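Local coordinates for protein iron-containing alcohol dehydrogenase (Ralstonia eutropha, PDB 3JZD) that probably reduces maleylacetate to 3-oxoadipate with NADH or NADPH, as a homodimeric member of the iron-containing alcohol dehydrogenase family, at residues A[29-34]-A[56-61]; A[130-135]-A[139-144]; A[171-176]-A[205-210]; A[323-328]-A[342-347]. All coordinates share one frame; numbering follows the deposited sequence.

Contact 1: residues A[29-34]-A[56-61]; sequences AEVERL and DLLGPL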
loop_
_atom_site.group_PDB
_atom_site.type_symbol
_atom_site.label_atom_id
_atom_site.label_comp_id
_atom_site.label_asym_id
_atom_site.label_seq_id
_atom_site.Cartn_x
_atom_site.Cartn_y
_atom_site.Cartn_z
ATOM N N ALA A 29 20.751 9.596 10.314
ATOM C CA ALA A 29 19.483 9.756 11.054
ATOM C C ALA A 29 18.676 8.434 11.011
ATOM O O ALA A 29 18.068 8.067 11.995
ATOM C CB ALA A 29 18.620 10.938 10.505
ATOM N N GLU A 30 18.716 7.721 9.881
ATOM C CA GLU A 30 17.976 6.442 9.758
ATOM C C GLU A 30 18.586 5.290 10.539
ATOM O O GLU A 30 17.876 4.454 11.116
ATOM C CB GLU A 30 17.781 6.093 8.281
ATOM C CG GLU A 30 16.870 7.084 7.589
ATOM C CD GLU A 30 15.464 7.156 8.243
ATOM O OE1 GLU A 30 14.960 6.131 8.753
ATOM O OE2 GLU A 30 14.869 8.233 8.220
ATOM N N VAL A 31 19.904 5.234 10.562
ATOM C CA VAL A 31 20.619 4.271 11.409
ATOM C C VAL A 31 20.337 4.570 12.902
ATOM O O VAL A 31 20.033 3.643 13.676
ATOM C CB VAL A 31 22.139 4.285 11.078
ATOM C CG1 VAL A 31 22.969 3.551 12.124
ATOM C CG2 VAL A 31 22.365 3.658 9.659
ATOM N N GLU A 32 20.420 5.852 13.292
ATOM C CA GLU A 32 20.172 6.272 14.684
ATOM C C GLU A 32 18.752 5.894 15.075
ATOM O O GLU A 32 18.527 5.459 16.169
ATOM C CB GLU A 32 20.388 7.800 14.880
ATOM C CG GLU A 32 21.867 8.291 14.788
ATOM C CD GLU A 32 22.062 9.825 14.598
ATOM O OE1 GLU A 32 21.183 10.560 14.066
ATOM O OE2 GLU A 32 23.155 10.291 14.965
ATOM N N ARG A 33 17.812 6.016 14.145
ATOM C CA ARG A 33 16.400 5.714 14.401
ATOM C C ARG A 33 16.200 4.239 14.735
ATOM O O ARG A 33 15.371 3.883 15.538
ATOM C CB ARG A 33 15.592 6.133 13.174
ATOM C CG ARG A 33 14.118 6.215 13.361
ATOM C CD ARG A 33 13.436 6.845 12.137
ATOM N NE ARG A 33 12.002 7.027 12.428
ATOM C CZ ARG A 33 11.092 6.037 12.413
ATOM N NH1 ARG A 33 11.443 4.794 12.097
ATOM N NH2 ARG A 33 9.817 6.283 12.710
ATOM N N LEU A 34 16.986 3.378 14.107
ATOM C CA LEU A 34 16.958 1.960 14.379
ATOM C C LEU A 34 17.649 1.651 15.714
ATOM O O LEU A 34 17.620 0.527 16.175
ATOM C CB LEU A 34 17.674 1.208 13.247
ATOM C CG LEU A 34 16.934 1.194 11.922
ATOM C CD1 LEU A 34 17.801 0.640 10.823
ATOM C CD2 LEU A 34 15.632 0.389 12.084
ATOM N N ASP A 56 31.166 8.202 5.006
ATOM C CA ASP A 56 31.469 9.509 5.535
ATOM C C ASP A 56 30.246 10.180 6.168
ATOM O O ASP A 56 30.393 10.852 7.168
ATOM C CB ASP A 56 32.070 10.408 4.477
ATOM C CG ASP A 56 33.509 9.999 4.121
ATOM O OD1 ASP A 56 34.134 9.211 4.873
ATOM O OD2 ASP A 56 34.006 10.461 3.081
ATOM N N LEU A 57 29.062 10.027 5.575
ATOM C CA LEU A 57 27.869 10.584 6.172
ATOM C C LEU A 57 27.608 9.963 7.565
ATOM O O LEU A 57 27.191 10.655 8.476
ATOM C CB LEU A 57 26.652 10.422 5.254
ATOM C CG LEU A 57 26.639 11.415 4.087
ATOM C CD1 LEU A 57 25.793 10.955 2.904
ATOM C CD2 LEU A 57 26.163 12.734 4.586
ATOM N N LEU A 58 27.879 8.684 7.730
ATOM C CA LEU A 58 27.645 8.010 9.008
ATOM C C LEU A 58 28.594 8.481 10.107
ATOM O O LEU A 58 28.255 8.415 11.295
ATOM C CB LEU A 58 27.788 6.501 8.857
ATOM C CG LEU A 58 26.665 5.851 8.074
ATOM C CD1 LEU A 58 27.013 4.392 7.784
ATOM C CD2 LEU A 58 25.352 5.972 8.843
ATOM N N GLY A 59 29.778 8.940 9.687
ATOM C CA GLY A 59 30.770 9.461 10.579
ATOM C C GLY A 59 31.123 8.389 11.578
ATOM O O GLY A 59 31.418 7.277 11.164
ATOM N N PRO A 60 30.993 8.688 12.884
ATOM C CA PRO A 60 31.371 7.729 13.900
ATOM C C PRO A 60 30.426 6.541 13.999
ATOM O O PRO A 60 30.755 5.602 14.705
ATOM C CB PRO A 60 31.357 8.566 15.183
ATOM C CG PRO A 60 30.312 9.548 14.925
ATOM C CD PRO A 60 30.491 9.929 13.495
ATOM N N LEU A 61 29.282 6.576 13.315
ATOM C CA LEU A 61 28.390 5.437 13.270
ATOM C C LEU A 61 28.896 4.387 12.286
ATOM O O LEU A 61 28.394 3.296 12.279
ATOM C CB LEU A 61 26.984 5.836 12.839
ATOM C CG LEU A 61 26.159 6.723 13.748
ATOM C CD1 LEU A 61 25.040 7.298 12.962
ATOM C CD2 LEU A 61 25.655 5.903 14.973
#
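Val-31 and Glu-32 of helix 27-33 meet Leu-58 and Leu-61 at the end of helix 48-58 and the turn after it. This is helix packing in the Rossmann-like N-terminal part of the fold, where strand 39-42, helix 48-58 and strand 62-66 form a beta-alpha-beta crossover.

Leu-61 can be followed outward. Its CB is directed at helix 27-33 but touches none of residues 29-34. CG stands anti to the carbonyl carbon (chi1 -67°), and this sends the branch across the gap. CD1 does the touching. It lies 3.8 Å from Glu-32 CG and 4.1 Å from Glu-32 OE2, crossing that side chain at about a right angle. It is also a looser 4.4 Å from Val-31 CG1. CD2 lies farther from the helix than CD1.

Glu-32 contributes the aliphatic part of its extended chain, which runs over the Leu-61 methyl on the solvent-exposed side. The deeper part is Leu-58. Its side chain crosses Val-31 nearly at right angles and also rests on Ala-39 and Val-41 of strand 39-42. Val-31 also touches Ala-39, so both helices pack on strand 39-42.

Just after helix 48-58, Gly-59 takes a positive phi, and the chain turns through Pro-60 to Leu-61. About 170 Å² is buried in all. At the buried end, Val-31 CG2 meets Leu-58 CD2 at 3.9 Å.

Contact 2: residues A[130-135]-A[139-144]; sequences PVYGLT and TKRTGR. With NAD (nicotinamide-adenine-dinucleotide), chain E.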
loop_
_atom_site.group_PDB
_atom_site.type_symbol
_atom_site.label_atom_id
_atom_site.label_comp_id
_atom_site.label_asym_id
_atom_site.label_seq_id
_atom_site.Cartn_x
_atom_site.Cartn_y
_atom_site.Cartn_z
ATOM N N PRO A 130 10.872 -10.175 1.086
ATOM C CA PRO A 130 11.454 -11.038 2.115
ATOM C C PRO A 130 12.219 -12.247 1.538
ATOM O O PRO A 130 12.533 -13.215 2.290
ATOM C CB PRO A 130 10.218 -11.553 2.866
ATOM C CG PRO A 130 9.128 -11.578 1.835
ATOM C CD PRO A 130 9.464 -10.515 0.801
ATOM N N VAL A 131 12.510 -12.208 0.240
ATOM C CA VAL A 131 13.201 -13.305 -0.450
ATOM C C VAL A 131 14.688 -13.070 -0.549
ATOM O O VAL A 131 15.147 -11.979 -0.940
ATOM C CB VAL A 131 12.609 -13.559 -1.854
ATOM C CG1 VAL A 131 13.445 -14.595 -2.607
ATOM C CG2 VAL A 131 11.148 -14.078 -1.720
ATOM N N TYR A 132 15.453 -14.068 -0.118
ATOM C CA TYR A 132 16.906 -14.007 -0.204
ATOM C C TYR A 132 17.384 -15.090 -1.159
ATOM O O TYR A 132 16.654 -16.042 -1.469
ATOM C CB TYR A 132 17.568 -14.209 1.162
ATOM C CG TYR A 132 17.241 -15.533 1.797
ATOM C CD1 TYR A 132 18.024 -16.668 1.547
ATOM C CD2 TYR A 132 16.143 -15.666 2.621
ATOM C CE1 TYR A 132 17.702 -17.879 2.107
ATOM C CE2 TYR A 132 15.823 -16.874 3.194
ATOM C CZ TYR A 132 16.600 -17.971 2.930
ATOM O OH TYR A 132 16.266 -19.160 3.509
ATOM N N GLY A 133 18.627 -14.945 -1.600
ATOM C CA GLY A 133 19.257 -15.888 -2.513
ATOM C C GLY A 133 20.705 -16.127 -2.138
ATOM O O GLY A 133 21.398 -15.214 -1.721
ATOM N N LEU A 134 21.149 -17.367 -2.293
ATOM C CA LEU A 134 22.525 -17.760 -1.999
ATOM C C LEU A 134 22.964 -18.711 -3.105
ATOM O O LEU A 134 22.203 -19.581 -3.515
ATOM C CB LEU A 134 22.601 -18.463 -0.638
ATOM C CG LEU A 134 22.325 -17.604 0.590
ATOM C CD1 LEU A 134 22.395 -18.471 1.876
ATOM C CD2 LEU A 134 23.337 -16.455 0.649
ATOM N N THR A 135 24.153 -18.523 -3.638
ATOM C CA THR A 135 24.610 -19.436 -4.686
ATOM C C THR A 135 25.622 -20.381 -4.055
ATOM O O THR A 135 26.622 -19.931 -3.487
ATOM C CB THR A 135 25.193 -18.712 -5.907
ATOM O OG1 THR A 135 24.213 -17.800 -6.401
ATOM C CG2 THR A 135 25.559 -19.729 -7.022
ATOM N N THR A 139 24.657 -23.352 -7.975
ATOM C CA THR A 139 23.208 -23.230 -8.098
ATOM C C THR A 139 22.616 -22.338 -6.982
ATOM O O THR A 139 22.872 -22.505 -5.762
ATOM C CB THR A 139 22.491 -24.588 -8.161
ATOM O OG1 THR A 139 22.524 -25.190 -6.877
ATOM C CG2 THR A 139 23.149 -25.530 -9.204
ATOM N N LYS A 140 21.791 -21.408 -7.439
ATOM C CA LYS A 140 21.170 -20.454 -6.565
ATOM C C LYS A 140 20.010 -21.046 -5.807
ATOM O O LYS A 140 19.069 -21.581 -6.381
ATOM C CB LYS A 140 20.670 -19.273 -7.374
ATOM C CG LYS A 140 20.232 -18.106 -6.517
ATOM C CD LYS A 140 19.894 -16.941 -7.403
ATOM C CE LYS A 140 19.521 -15.748 -6.599
ATOM N NZ LYS A 140 19.455 -14.596 -7.504
ATOM N N ARG A 141 20.080 -20.927 -4.501
ATOM C CA ARG A 141 19.028 -21.370 -3.635
ATOM C C ARG A 141 18.357 -20.091 -3.097
ATOM O O ARG A 141 19.040 -19.141 -2.736
ATOM C CB ARG A 141 19.632 -22.201 -2.517
ATOM C CG ARG A 141 18.676 -22.512 -1.399
ATOM C CD ARG A 141 19.304 -23.452 -0.359
ATOM N NE ARG A 141 20.586 -22.998 0.199
ATOM C CZ ARG A 141 20.739 -22.286 1.318
ATOM N NH1 ARG A 141 19.686 -21.891 2.035
ATOM N NH2 ARG A 141 21.966 -21.953 1.724
ATOM N N THR A 142 17.038 -20.036 -3.100
ATOM C CA THR A 142 16.359 -18.878 -2.567
ATOM C C THR A 142 15.395 -19.336 -1.497
ATOM O O THR A 142 14.990 -20.482 -1.474
ATOM C CB THR A 142 15.556 -18.132 -3.612
ATOM O OG1 THR A 142 14.454 -18.952 -3.990
ATOM C CG2 THR A 142 16.427 -17.771 -4.844
ATOM N N GLY A 143 15.077 -18.427 -0.593
ATOM C CA GLY A 143 14.131 -18.694 0.489
ATOM C C GLY A 143 13.470 -17.389 0.914
ATOM O O GLY A 143 13.805 -16.313 0.406
ATOM N N ARG A 144 12.549 -17.490 1.855
ATOM C CA ARG A 144 11.785 -16.363 2.327
ATOM C C ARG A 144 11.945 -16.319 3.823
ATOM O O ARG A 144 11.878 -17.350 4.479
ATOM C CB ARG A 144 10.327 -16.575 1.970
ATOM C CG ARG A 144 9.499 -15.311 1.912
ATOM C CD ARG A 144 8.037 -15.599 1.460
ATOM N NE ARG A 144 7.451 -14.442 0.770
ATOM C CZ ARG A 144 7.443 -14.264 -0.561
ATOM N NH1 ARG A 144 7.952 -15.178 -1.387
ATOM N NH2 ARG A 144 6.902 -13.170 -1.078
HETATM P PA NAD E . 23.498 -5.837 -9.692
HETATM O O1A NAD E . 23.217 -5.546 -8.247
HETATM O O2A NAD E . 24.002 -7.210 -9.804
HETATM O O5B NAD E . 24.367 -4.654 -10.350
HETATM C C5B NAD E . 25.048 -4.854 -11.586
HETATM C C4B NAD E . 26.217 -3.889 -11.669
HETATM O O4B NAD E . 25.784 -2.547 -11.762
HETATM C C3B NAD E . 27.072 -3.953 -10.409
HETATM O O3B NAD E . 28.434 -3.911 -10.723
HETATM C C2B NAD E . 26.745 -2.683 -9.662
HETATM O O2B NAD E . 27.809 -2.255 -8.843
HETATM C C1B NAD E . 26.448 -1.735 -10.819
HETATM N N9A NAD E . 25.553 -0.645 -10.433
HETATM C C8A NAD E . 24.367 -0.818 -9.767
HETATM N N7A NAD E . 23.801 0.390 -9.613
HETATM C C5A NAD E . 24.589 1.334 -10.146
HETATM C C6A NAD E . 24.495 2.732 -10.211
HETATM N N6A NAD E . 23.364 3.381 -10.018
HETATM N N1A NAD E . 25.525 3.430 -10.794
HETATM C C2A NAD E . 26.622 2.775 -11.299
HETATM N N3A NAD E . 26.712 1.396 -11.245
HETATM C C4A NAD E . 25.715 0.682 -10.653
HETATM O O3 NAD E . 22.218 -5.746 -10.668
HETATM P PN NAD E . 20.667 -5.863 -10.253
HETATM O O1N NAD E . 19.989 -6.188 -11.583
HETATM O O2N NAD E . 20.278 -4.707 -9.421
HETATM O O5D NAD E . 20.543 -7.086 -9.285
HETATM C C5D NAD E . 20.316 -8.369 -9.789
HETATM C C4D NAD E . 20.595 -9.340 -8.660
HETATM O O4D NAD E . 19.636 -9.100 -7.661
HETATM C C3D NAD E . 20.412 -10.784 -9.085
HETATM O O3D NAD E . 21.186 -11.584 -8.244
HETATM C C2D NAD E . 18.956 -11.014 -8.834
HETATM O O2D NAD E . 18.641 -12.381 -8.745
HETATM C C1D NAD E . 18.801 -10.236 -7.525
HETATM N N1N NAD E . 17.396 -9.878 -7.269
HETATM C C2N NAD E . 16.790 -10.419 -6.164
HETATM C C3N NAD E . 15.468 -10.112 -5.871
HETATM C C7N NAD E . 14.825 -10.632 -4.606
HETATM O O7N NAD E . 13.514 -10.269 -4.295
HETATM N N7N NAD E . 15.475 -11.393 -3.746
HETATM C C4N NAD E . 14.768 -9.239 -6.719
HETATM C C5N NAD E . 15.395 -8.689 -7.831
HETATM C C6N NAD E . 16.733 -9.000 -8.085
HETATM O O HOH W 1 13.952 -19.481 4.748
#
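Tyr-132 lays its ring over Gly-143 in the antiparallel beta hairpin of strands 131-136 and 139-144, which borders the NAD pocket. The tight part is the backbone and this ring. Tyr-132 and Gly-143 form one hydrogen-bonded pair, with Tyr-132 N to Gly-143 O at 2.8 Å. Leu-134 and Arg-141 form the next, and Arg-141 N to Leu-134 O is nearly straight at 2.7 Å. The Tyr-132 CG sits in the crowded position between backbone N and carbonyl carbon (chi1 60°). This folds the ring back over the partner strand, and Gly-143 CA makes a CH-pi contact 3.9 Å from the ring centroid.

The solvent side is made of long exposed side chains. Arg-144 runs beside Pro-130, and Val-131 CG2 comes over one face of its guanidinium, 3.4 Å from NH1. Arg-141 lies alongside Leu-134, and its NH2 makes a long, weak ion pair with Glu-136. Water 1, in the plane of the Tyr-132 ring, joins Tyr-132 OH to Arg-144 O.

The outer edge of strand 131-136 offers Val-131 O, which accepts a hydrogen bond from NAD N7N at 2.9 Å and another from Lys-106. Lys-140, extended past Gly-133, brings NZ 2.7 Å from NAD O2D, while NZ is hydrogen-bonded to His-72. The hairpin thus addresses both the nicotinamide amide and its ribose, which should help fix the reactive end of NAD.

Contact 3: residues A[171-176]-A[205-210]; sequences SALNAI and AGIPAV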
loop_
_atom_site.group_PDB
_atom_site.type_symbol
_atom_site.label_atom_id
_atom_site.label_comp_id
_atom_site.label_asym_id
_atom_site.label_seq_id
_atom_site.Cartn_x
_atom_site.Cartn_y
_atom_site.Cartn_z
ATOM N N SER A 171 17.137 -2.917 -16.241
ATOM C CA SER A 171 16.689 -3.080 -14.864
ATOM C C SER A 171 15.244 -2.579 -14.784
ATOM O O SER A 171 14.468 -3.095 -14.031
ATOM C CB SER A 171 17.563 -2.294 -13.888
ATOM O OG SER A 171 17.153 -2.526 -12.535
ATOM N N ALA A 172 14.900 -1.586 -15.587
ATOM C CA ALA A 172 13.558 -1.024 -15.570
ATOM C C ALA A 172 12.557 -2.049 -16.063
ATOM O O ALA A 172 11.446 -2.120 -15.546
ATOM C CB ALA A 172 13.502 0.260 -16.397
ATOM N N LEU A 173 12.949 -2.852 -17.066
ATOM C CA LEU A 173 12.077 -3.924 -17.585
ATOM C C LEU A 173 12.006 -5.083 -16.612
ATOM O O LEU A 173 10.960 -5.707 -16.483
ATOM C CB LEU A 173 12.493 -4.333 -19.014
ATOM C CG LEU A 173 11.925 -3.267 -19.971
ATOM C CD1 LEU A 173 12.702 -3.056 -21.180
ATOM C CD2 LEU A 173 10.464 -3.661 -20.288
ATOM N N ASN A 174 13.080 -5.311 -15.854
ATOM C CA ASN A 174 13.065 -6.316 -14.789
ATOM C C ASN A 174 11.946 -5.937 -13.784
ATOM O O ASN A 174 11.123 -6.764 -13.396
ATOM C CB ASN A 174 14.456 -6.382 -14.177
ATOM C CG ASN A 174 14.585 -7.354 -13.038
ATOM O OD1 ASN A 174 13.711 -8.189 -12.768
ATOM N ND2 ASN A 174 15.687 -7.251 -12.356
ATOM N N ALA A 175 11.884 -4.671 -13.410
ATOM C CA ALA A 175 10.859 -4.205 -12.475
ATOM C C ALA A 175 9.455 -4.354 -13.104
ATOM O O ALA A 175 8.548 -4.842 -12.458
ATOM C CB ALA A 175 11.128 -2.761 -12.101
ATOM N N ILE A 176 9.302 -3.950 -14.373
ATOM C CA ILE A 176 8.009 -4.092 -15.066
ATOM C C ILE A 176 7.567 -5.555 -15.063
ATOM O O ILE A 176 6.398 -5.830 -14.884
ATOM C CB ILE A 176 8.051 -3.534 -16.513
ATOM C CG1 ILE A 176 8.059 -2.018 -16.467
ATOM C CG2 ILE A 176 6.843 -4.070 -17.359
ATOM C CD1 ILE A 176 8.335 -1.323 -17.771
ATOM N N ALA A 205 6.877 5.416 -18.782
ATOM C CA ALA A 205 7.123 6.817 -19.079
ATOM C C ALA A 205 8.551 7.228 -18.729
ATOM O O ALA A 205 9.143 8.075 -19.392
ATOM C CB ALA A 205 6.168 7.711 -18.285
ATOM N N GLY A 206 9.084 6.683 -17.656
ATOM C CA GLY A 206 10.427 7.024 -17.241
ATOM C C GLY A 206 11.559 6.495 -18.116
ATOM O O GLY A 206 12.598 7.131 -18.220
ATOM N N ILE A 207 11.379 5.350 -18.760
ATOM C CA ILE A 207 12.458 4.798 -19.582
ATOM C C ILE A 207 12.875 5.783 -20.677
ATOM O O ILE A 207 14.067 6.102 -20.803
ATOM C CB ILE A 207 12.091 3.405 -20.168
ATOM C CG1 ILE A 207 12.206 2.352 -19.066
ATOM C CG2 ILE A 207 13.011 3.063 -21.360
ATOM C CD1 ILE A 207 11.408 1.049 -19.290
ATOM N N PRO A 208 11.906 6.307 -21.444
ATOM C CA PRO A 208 12.355 7.219 -22.475
ATOM C C PRO A 208 12.849 8.543 -21.934
ATOM O O PRO A 208 13.738 9.143 -22.530
ATOM C CB PRO A 208 11.129 7.374 -23.399
ATOM C CG PRO A 208 9.991 6.795 -22.687
ATOM C CD PRO A 208 10.527 5.826 -21.669
ATOM N N ALA A 209 12.315 9.009 -20.806
ATOM C CA ALA A 209 12.787 10.270 -20.265
ATOM C C ALA A 209 14.248 10.120 -19.779
ATOM O O ALA A 209 15.073 10.990 -20.015
ATOM C CB ALA A 209 11.830 10.802 -19.124
ATOM N N VAL A 210 14.553 8.995 -19.149
ATOM C CA VAL A 210 15.878 8.732 -18.641
ATOM C C VAL A 210 16.842 8.528 -19.815
ATOM O O VAL A 210 17.966 9.048 -19.800
ATOM C CB VAL A 210 15.879 7.528 -17.665
ATOM C CG1 VAL A 210 17.265 6.989 -17.440
ATOM C CG2 VAL A 210 15.232 7.939 -16.365
#
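Ile-207 of helix 190-212 presses against Ala-172, Leu-173 and Ile-176 of helix 165-182. The two short helical segments run antiparallel at 176°, with axes 10.9 Å apart, and about 119 Å² is buried between them. They belong to the helical C-terminal part of the iron-containing alcohol dehydrogenase fold.

The apolar contacts come first. The Ile-207 CG1 branch stands anti to the carbonyl carbon (chi1 -76°) and is extended beyond it, so it projects into the gap. Ala-172 CB lies 3.6 Å from Ile-207 CG1 and 3.7 Å from Ile-207 CD1, beside the end of the branch. One turn along, Ile-176 reaches toward Ile-207 tip to tip, with the two CD1 methyls 4.2 Å apart. Leu-173 CG makes a looser contact with Ile-207 CD1 at 4.4 Å. Helix 294-304 closes the same apolar layer through Leu-298, which touches Leu-173 and Ile-176, and Leu-301, which touches Ile-207.

Polar bonds stay within each helix or go to other parts of the chain. Ile-176 N bonds to Ala-172 O, and Val-210 N to Gly-206 O. Pro-208 has no N-H to give, and helix 190-212 kinks there. Ser-171 OG holds Tyr-123 N, next to the NAD-binding Thr-122.

All four touching residues are buried, and their side chains are hydrocarbon. The pairing therefore rests on van der Waals packing and exclusion of water, with little directional constraint.

Contact 4: residues A[323-328]-A[342-347]; sequences RAADIA and EPIRAL. With CA (calcium ion), chain F.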
loop_
_atom_site.group_PDB
_atom_site.type_symbol
_atom_site.label_atom_id
_atom_site.label_comp_id
_atom_site.label_asym_id
_atom_site.label_seq_id
_atom_site.Cartn_x
_atom_site.Cartn_y
_atom_site.Cartn_z
ATOM N N ARG A 323 18.365 -27.938 -23.859
ATOM C CA ARG A 323 18.559 -28.205 -22.441
ATOM C C ARG A 323 17.754 -27.216 -21.591
ATOM O O ARG A 323 17.150 -27.586 -20.592
ATOM C CB ARG A 323 20.027 -28.119 -22.054
ATOM C CG ARG A 323 20.291 -28.346 -20.557
ATOM C CD ARG A 323 21.760 -28.155 -20.164
ATOM N NE ARG A 323 22.633 -29.078 -20.872
ATOM C CZ ARG A 323 22.992 -30.298 -20.457
ATOM N NH1 ARG A 323 22.606 -30.778 -19.288
ATOM N NH2 ARG A 323 23.761 -31.051 -21.230
ATOM N N ALA A 324 17.748 -25.969 -22.004
ATOM C CA ALA A 324 16.985 -24.948 -21.312
ATOM C C ALA A 324 15.498 -25.314 -21.259
ATOM O O ALA A 324 14.838 -25.055 -20.248
ATOM C CB ALA A 324 17.188 -23.570 -21.997
ATOM N N ALA A 325 14.954 -25.854 -22.348
ATOM C CA ALA A 325 13.551 -26.238 -22.342
ATOM C C ALA A 325 13.339 -27.420 -21.344
ATOM O O ALA A 325 12.337 -27.456 -20.618
ATOM C CB ALA A 325 13.055 -26.598 -23.717
ATOM N N ASP A 326 14.265 -28.361 -21.289
ATOM C CA ASP A 326 14.138 -29.471 -20.311
ATOM C C ASP A 326 14.122 -28.959 -18.880
ATOM O O ASP A 326 13.248 -29.353 -18.111
ATOM C CB ASP A 326 15.226 -30.504 -20.455
ATOM C CG ASP A 326 15.156 -31.267 -21.782
ATOM O OD1 ASP A 326 14.051 -31.622 -22.263
ATOM O OD2 ASP A 326 16.227 -31.516 -22.353
ATOM N N ILE A 327 15.065 -28.087 -18.535
ATOM C CA ILE A 327 15.170 -27.517 -17.197
ATOM C C ILE A 327 13.893 -26.716 -16.892
ATOM O O ILE A 327 13.395 -26.797 -15.778
ATOM C CB ILE A 327 16.375 -26.579 -17.048
ATOM C CG1 ILE A 327 17.707 -27.302 -17.302
ATOM C CG2 ILE A 327 16.425 -25.960 -15.656
ATOM C CD1 ILE A 327 18.932 -26.339 -17.555
ATOM N N ALA A 328 13.340 -25.994 -17.870
ATOM C CA ALA A 328 12.095 -25.213 -17.666
ATOM C C ALA A 328 10.942 -26.107 -17.273
ATOM O O ALA A 328 10.016 -25.651 -16.639
ATOM C CB ALA A 328 11.665 -24.382 -18.965
ATOM N N GLU A 342 6.990 -28.329 -26.044
ATOM C CA GLU A 342 7.031 -27.713 -27.349
ATOM C C GLU A 342 6.812 -26.206 -27.340
ATOM O O GLU A 342 7.622 -25.483 -27.867
ATOM C CB GLU A 342 6.087 -28.419 -28.339
ATOM C CG GLU A 342 6.226 -27.871 -29.779
ATOM C CD GLU A 342 5.157 -28.372 -30.774
ATOM O OE1 GLU A 342 5.080 -29.607 -31.016
ATOM O OE2 GLU A 342 4.438 -27.506 -31.349
ATOM N N PRO A 343 5.703 -25.729 -26.778
ATOM C CA PRO A 343 5.554 -24.287 -26.757
ATOM C C PRO A 343 6.638 -23.578 -25.901
ATOM O O PRO A 343 6.978 -22.464 -26.197
ATOM C CB PRO A 343 4.145 -24.078 -26.205
ATOM C CG PRO A 343 3.845 -25.340 -25.388
ATOM C CD PRO A 343 4.550 -26.426 -26.181
ATOM N N ILE A 344 7.180 -24.219 -24.873
ATOM C CA ILE A 344 8.302 -23.603 -24.119
ATOM C C ILE A 344 9.551 -23.539 -24.988
ATOM O O ILE A 344 10.260 -22.521 -24.996
ATOM C CB ILE A 344 8.629 -24.318 -22.779
ATOM C CG1 ILE A 344 7.579 -23.940 -21.730
ATOM C CG2 ILE A 344 10.067 -23.960 -22.272
ATOM C CD1 ILE A 344 7.584 -22.484 -21.283
ATOM N N ARG A 345 9.794 -24.606 -25.745
ATOM C CA ARG A 345 10.940 -24.635 -26.636
ATOM C C ARG A 345 10.809 -23.560 -27.736
ATOM O O ARG A 345 11.801 -22.971 -28.140
ATOM C CB ARG A 345 11.110 -26.016 -27.265
ATOM C CG ARG A 345 12.297 -26.049 -28.229
ATOM C CD ARG A 345 13.590 -25.830 -27.466
ATOM N NE ARG A 345 14.746 -25.941 -28.331
ATOM C CZ ARG A 345 15.168 -24.967 -29.132
ATOM N NH1 ARG A 345 14.495 -23.811 -29.217
ATOM N NH2 ARG A 345 16.243 -25.152 -29.878
ATOM N N ALA A 346 9.593 -23.316 -28.217
ATOM C CA ALA A 346 9.336 -22.277 -29.238
ATOM C C ALA A 346 9.481 -20.853 -28.624
ATOM O O ALA A 346 9.944 -19.923 -29.297
ATOM C CB ALA A 346 7.905 -22.461 -29.857
ATOM N N LEU A 347 9.086 -20.704 -27.350
ATOM C CA LEU A 347 9.254 -19.433 -26.637
ATOM C C LEU A 347 10.734 -19.143 -26.612
ATOM O O LEU A 347 11.160 -18.066 -26.956
ATOM C CB LEU A 347 8.740 -19.532 -25.188
ATOM C CG LEU A 347 8.891 -18.352 -24.201
ATOM C CD1 LEU A 347 8.019 -18.581 -22.941
ATOM C CD2 LEU A 347 10.421 -18.079 -23.816
HETATM CA CA CA F . 15.160 -32.804 -24.112
HETATM O O HOH W 2 15.096 -30.738 -25.261
HETATM O O HOH W 3 17.382 -32.186 -24.717
#
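Ile-344 faces Ala-325 and Ala-328 with its CG2 methyl, while CG1 stands anti to the carbonyl carbon (chi1 -76°) and leaves CG2 beside it. Next to it, Arg-345 starts with CG anti to the backbone N and then bends at chi2 (65°). That bend lays the aliphatic part of the chain against Ala-325.

Ile-344 CG2 is 3.7 Å from Ala-328 CB and 4.2 Å from Ala-325 CB, so it touches residues one turn apart. The Ala-325 CB also meets Arg-345 CD at 3.9 Å. Because alanine is so small, the backbones come close here, and Ala-325 CA lies 5.3 Å from Arg-345 CA.

The contact is a helix-helix packing in the C-terminal helical part of the dehydrogenase fold. The segments of helices 321-328 and 341-353 cross at 131°, with their axes 9.1 Å apart. Their other sides are lined by helices 241-253 and 257-272. Ile-344 and Leu-347 both rest on Tyr-271, and Ala-324 packs against Phe-253.

The guanidinium of Arg-345 turns to the polar neighbours of the two helices. NE makes a salt bridge to Asp-322, and NH1 is hydrogen-bonded to Gln-349 on its own helix.

The CB of Asp-326 points away from residues 342-347, and its carboxylate grips a calcium ion with both oxygens, OD1 at 2.5 Å and OD2 at 2.4 Å. This site lies well apart from the bound NAD. Waters 2 and 3 bind the same calcium.

Contacts 1 and 2 belong to the N-terminal part of the chain, contacts 3 and 4 to the helical C-terminal part. Contact 3 is fully buried, and its touching side chains are all hydrocarbon. Contact 4 is also buried, but an arginine chain enters it and a calcium ion sits at its flank. Contact 1 is half buried, with a glutamate on its exposed side. Contact 2 is the surface contact and the only one made of strands, so main-chain hydrogen bonds join its strands, with side-chain packing added. It alone touches NAD. No two contacts share a helix or strand. Contacts 1 and 4 lie on opposite sides of the chain's centre, their centres 49 Å apart.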